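Afp3 (Serratia entomophila, PDB 6RBN) probably forms part of the contractile sheath around the inner tube of the anti-feeding prophage, an injection system related to phage tails. Local coordinates at residues D162-A174 with L185-V198. Residues are numbered along the deposited sequence; the frame is centred on the assembly and turned at random.
Sequences DETYRTAVYGALA and LLADSVNGDAPSAV
Tyr170 of helix 163-172 is wedged against Leu185, Ala187 and Pro195, where the helix packs on the short, weakly bonded strand 185-188 and the loop after it in a tail sheath subunit; the strand pairs in parallel with strand 204-207. The helix runs roughly antiparallel to the strand, at 151°, and its axis passes 10.1 Å away. Around the tyrosine the packing is close. All three partners come from one side of the ring plane: CE1 rests 3.9 Å from Leu185 CD1, CD2 lies 3.9 Å from Pro195 CG, and the Ala187 methyl makes an off-centre CH-pi contact, 4.2 Å from CB to the Tyr170 ring centroid. Arg166 O lies over the other face, 3.1 Å above the plane. With chi1 at -67°, CG sits anti to the carbonyl carbon, which sends the ring across to the strand. Further along, the Ala174 methyl packs on Val198 CG1. The solvent side is looser: exposed Val190 lays CG2 3.7 Å from Glu163 CG. Arg166 and Asp188 form a buried but long salt bridge, NH1 to OD2 at 3.8 Å; OD2 lies in plane at the guanidinium edge, the two planes turned 50° apart. Ser271 hydrogen-bonds to Asp188 OD1. Arg166 NE donates to Asp162 O, in the loop before the helix, through a bent bond of 3.0 Å.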
loop_
_atom_site.group_PDB
_atom_site.type_symbol
_atom_site.label_atom_id
_atom_site.label_comp_id
_atom_site.label_asym_id
_atom_site.label_seq_id
_atom_site.Cartn_x
_atom_site.Cartn_y
_atom_site.Cartn_z
ATOM N N ASP D 162 -21.384 64.189 51.970
ATOM C CA ASP D 162 -20.747 65.425 52.407
ATOM C C ASP D 162 -19.812 65.938 51.317
ATOM O O ASP D 162 -19.211 65.160 50.574
ATOM C CB ASP D 162 -19.980 65.193 53.707
ATOM C CG ASP D 162 -19.582 66.485 54.403
ATOM O OD1 ASP D 162 -19.922 67.579 53.909
ATOM O OD2 ASP D 162 -18.915 66.402 55.454
ATOM N N GLU D 163 -19.691 67.262 51.227
ATOM C CA GLU D 163 -18.907 67.863 50.155
ATOM C C GLU D 163 -17.439 67.991 50.542
ATOM O O GLU D 163 -16.556 67.700 49.730
ATOM C CB GLU D 163 -19.490 69.230 49.795
ATOM C CG GLU D 163 -19.006 69.821 48.476
ATOM C CD GLU D 163 -17.741 70.648 48.603
ATOM O OE1 GLU D 163 -17.499 71.203 49.696
ATOM O OE2 GLU D 163 -16.995 70.749 47.607
ATOM N N THR D 164 -17.158 68.438 51.766
ATOM C CA THR D 164 -15.782 68.578 52.218
ATOM C C THR D 164 -15.137 67.242 52.556
ATOM O O THR D 164 -13.909 67.173 52.659
ATOM C CB THR D 164 -15.717 69.492 53.438
ATOM O OG1 THR D 164 -16.501 68.932 54.497
ATOM C CG2 THR D 164 -16.251 70.872 53.095
ATOM N N TYR D 165 -15.939 66.193 52.743
ATOM C CA TYR D 165 -15.393 64.858 52.950
ATOM C C TYR D 165 -14.743 64.336 51.677
ATOM O O TYR D 165 -13.660 63.745 51.723
ATOM C CB TYR D 165 -16.509 63.918 53.402
ATOM C CG TYR D 165 -16.088 62.523 53.805
ATOM C CD1 TYR D 165 -15.658 62.250 55.094
ATOM C CD2 TYR D 165 -16.120 61.480 52.895
ATOM C CE1 TYR D 165 -15.287 60.971 55.464
ATOM C CE2 TYR D 165 -15.752 60.207 53.251
ATOM C CZ TYR D 165 -15.335 59.958 54.532
ATOM O OH TYR D 165 -14.967 58.682 54.876
ATOM N N ARG D 166 -15.392 64.553 50.532
ATOM C CA ARG D 166 -14.883 64.027 49.271
ATOM C C ARG D 166 -13.677 64.812 48.782
ATOM O O ARG D 166 -12.792 64.249 48.130
ATOM C CB ARG D 166 -15.987 64.045 48.220
ATOM C CG ARG D 166 -17.078 63.045 48.477
ATOM C CD ARG D 166 -18.198 63.216 47.484
ATOM N NE ARG D 166 -18.888 64.479 47.709
ATOM C CZ ARG D 166 -19.905 64.913 46.979
ATOM N NH1 ARG D 166 -20.368 64.176 45.991
ATOM N NH2 ARG D 166 -20.475 66.077 47.254
ATOM N N THR D 167 -13.634 66.116 49.071
ATOM C CA THR D 167 -12.502 66.945 48.679
ATOM C C THR D 167 -11.221 66.528 49.397
ATOM O O THR D 167 -10.144 66.561 48.793
ATOM C CB THR D 167 -12.838 68.415 48.954
ATOM O OG1 THR D 167 -14.050 68.750 48.269
ATOM C CG2 THR D 167 -11.741 69.345 48.465
ATOM N N ALA D 168 -11.326 66.085 50.649
ATOM C CA ALA D 168 -10.167 65.535 51.338
ATOM C C ALA D 168 -9.761 64.183 50.766
ATOM O O ALA D 168 -8.578 63.829 50.791
ATOM C CB ALA D 168 -10.455 65.412 52.832
ATOM N N VAL D 169 -10.720 63.417 50.246
ATOM C CA VAL D 169 -10.399 62.132 49.638
ATOM C C VAL D 169 -9.861 62.320 48.224
ATOM O O VAL D 169 -8.881 61.678 47.833
ATOM C CB VAL D 169 -11.638 61.217 49.671
ATOM C CG1 VAL D 169 -11.389 59.924 48.923
ATOM C CG2 VAL D 169 -12.020 60.911 51.103
ATOM N N TYR D 170 -10.470 63.223 47.447
ATOM C CA TYR D 170 -10.042 63.429 46.065
ATOM C C TYR D 170 -8.674 64.093 45.992
ATOM O O TYR D 170 -7.943 63.894 45.017
ATOM C CB TYR D 170 -11.061 64.281 45.306
ATOM C CG TYR D 170 -12.405 63.629 45.072
ATOM C CD1 TYR D 170 -12.574 62.257 45.200
ATOM C CD2 TYR D 170 -13.510 64.396 44.731
ATOM C CE1 TYR D 170 -13.805 61.670 44.992
ATOM C CE2 TYR D 170 -14.744 63.816 44.520
ATOM C CZ TYR D 170 -14.883 62.453 44.652
ATOM O OH TYR D 170 -16.108 61.868 44.443
ATOM N N GLY D 171 -8.311 64.881 47.005
ATOM C CA GLY D 171 -6.983 65.463 47.039
ATOM C C GLY D 171 -5.917 64.481 47.472
ATOM O O GLY D 171 -4.767 64.585 47.038
ATOM N N ALA D 172 -6.276 63.519 48.324
ATOM C CA ALA D 172 -5.321 62.511 48.761
ATOM C C ALA D 172 -5.059 61.467 47.685
ATOM O O ALA D 172 -4.003 60.828 47.694
ATOM C CB ALA D 172 -5.820 61.830 50.035
ATOM N N LEU D 173 -5.996 61.283 46.760
ATOM C CA LEU D 173 -5.867 60.290 45.704
ATOM C C LEU D 173 -5.419 60.885 44.381
ATOM O O LEU D 173 -5.249 60.142 43.412
ATOM C CB LEU D 173 -7.197 59.561 45.503
ATOM C CG LEU D 173 -7.696 58.756 46.698
ATOM C CD1 LEU D 173 -9.047 58.136 46.400
ATOM C CD2 LEU D 173 -6.686 57.703 47.075
ATOM N N ALA D 174 -5.230 62.201 44.311
ATOM C CA ALA D 174 -4.891 62.837 43.044
ATOM C C ALA D 174 -3.454 62.564 42.624
ATOM O O ALA D 174 -3.151 62.574 41.427
ATOM C CB ALA D 174 -5.130 64.344 43.135
ATOM N N LEU D 185 -10.631 57.408 38.805
ATOM C CA LEU D 185 -11.451 58.070 39.809
ATOM C C LEU D 185 -12.817 58.422 39.240
ATOM O O LEU D 185 -12.927 58.905 38.110
ATOM C CB LEU D 185 -10.752 59.332 40.311
ATOM C CG LEU D 185 -11.445 60.194 41.365
ATOM C CD1 LEU D 185 -11.652 59.430 42.645
ATOM C CD2 LEU D 185 -10.630 61.437 41.626
ATOM N N LEU D 186 -13.858 58.174 40.027
ATOM C CA LEU D 186 -15.223 58.558 39.681
ATOM C C LEU D 186 -15.642 59.671 40.636
ATOM O O LEU D 186 -16.211 59.420 41.698
ATOM C CB LEU D 186 -16.171 57.375 39.758
ATOM C CG LEU D 186 -15.937 56.257 38.752
ATOM C CD1 LEU D 186 -16.894 55.112 38.998
ATOM C CD2 LEU D 186 -16.092 56.798 37.354
ATOM N N ALA D 187 -15.359 60.907 40.246
ATOM C CA ALA D 187 -15.675 62.058 41.071
ATOM C C ALA D 187 -17.124 62.481 40.861
ATOM O O ALA D 187 -17.830 61.975 39.988
ATOM C CB ALA D 187 -14.727 63.214 40.762
ATOM N N ASP D 188 -17.564 63.429 41.682
ATOM C CA ASP D 188 -18.938 63.905 41.658
ATOM C C ASP D 188 -18.945 65.421 41.702
ATOM O O ASP D 188 -18.311 66.020 42.573
ATOM C CB ASP D 188 -19.727 63.352 42.840
ATOM C CG ASP D 188 -19.971 61.880 42.726
ATOM O OD1 ASP D 188 -20.177 61.394 41.597
ATOM O OD2 ASP D 188 -19.908 61.183 43.757
ATOM N N SER D 189 -19.665 66.031 40.772
ATOM C CA SER D 189 -19.765 67.477 40.768
ATOM C C SER D 189 -20.693 67.939 41.884
ATOM O O SER D 189 -21.520 67.182 42.400
ATOM C CB SER D 189 -20.272 67.973 39.417
ATOM O OG SER D 189 -20.349 69.384 39.406
ATOM N N VAL D 190 -20.540 69.200 42.264
ATOM C CA VAL D 190 -21.332 69.789 43.336
ATOM C C VAL D 190 -22.421 70.692 42.785
ATOM O O VAL D 190 -23.591 70.560 43.146
ATOM C CB VAL D 190 -20.411 70.549 44.313
ATOM C CG1 VAL D 190 -21.219 71.133 45.455
ATOM C CG2 VAL D 190 -19.323 69.631 44.817
ATOM N N ASN D 191 -22.054 71.620 41.900
ATOM C CA ASN D 191 -23.037 72.484 41.262
ATOM C C ASN D 191 -22.806 72.614 39.759
ATOM O O ASN D 191 -23.344 73.537 39.137
ATOM C CB ASN D 191 -23.060 73.865 41.932
ATOM C CG ASN D 191 -21.690 74.525 41.986
ATOM O OD1 ASN D 191 -20.705 73.998 41.476
ATOM N ND2 ASN D 191 -21.628 75.693 42.615
ATOM N N GLY D 192 -22.026 71.720 39.157
ATOM C CA GLY D 192 -21.878 71.723 37.717
ATOM C C GLY D 192 -20.462 71.944 37.235
ATOM O O GLY D 192 -20.253 72.434 36.122
ATOM N N ASP D 193 -19.478 71.586 38.057
ATOM C CA ASP D 193 -18.086 71.744 37.669
ATOM C C ASP D 193 -17.241 70.688 38.365
ATOM O O ASP D 193 -17.693 70.023 39.299
ATOM C CB ASP D 193 -17.577 73.161 37.972
ATOM C CG ASP D 193 -17.785 73.569 39.419
ATOM O OD1 ASP D 193 -18.412 72.816 40.192
ATOM O OD2 ASP D 193 -17.312 74.665 39.789
ATOM N N ALA D 194 -16.008 70.542 37.887
ATOM C CA ALA D 194 -15.081 69.583 38.461
ATOM C C ALA D 194 -14.689 70.006 39.878
ATOM O O ALA D 194 -14.618 71.198 40.177
ATOM C CB ALA D 194 -13.836 69.469 37.586
ATOM N N PRO D 195 -14.423 69.040 40.775
ATOM C CA PRO D 195 -14.114 69.397 42.169
ATOM C C PRO D 195 -12.721 69.970 42.405
ATOM O O PRO D 195 -12.331 70.160 43.562
ATOM C CB PRO D 195 -14.292 68.068 42.912
ATOM C CG PRO D 195 -14.064 67.032 41.887
ATOM C CD PRO D 195 -14.608 67.587 40.614
ATOM N N SER D 196 -11.948 70.179 41.331
ATOM C CA SER D 196 -10.727 70.992 41.247
ATOM C C SER D 196 -9.519 70.375 41.945
ATOM O O SER D 196 -8.407 70.897 41.826
ATOM C CB SER D 196 -10.950 72.413 41.785
ATOM O OG SER D 196 -11.083 72.433 43.197
ATOM N N ALA D 197 -9.708 69.269 42.662
ATOM C CA ALA D 197 -8.559 68.493 43.113
ATOM C C ALA D 197 -8.024 67.646 41.974
ATOM O O ALA D 197 -6.830 67.329 41.928
ATOM C CB ALA D 197 -8.946 67.622 44.305
ATOM N N VAL D 198 -8.898 67.276 41.046
ATOM C CA VAL D 198 -8.534 66.537 39.848
ATOM C C VAL D 198 -9.041 67.291 38.620
ATOM O O VAL D 198 -10.171 67.097 38.157
ATOM C CB VAL D 198 -9.057 65.092 39.937
ATOM C CG1 VAL D 198 -8.127 64.269 40.803
ATOM C CG2 VAL D 198 -10.436 65.056 40.598
#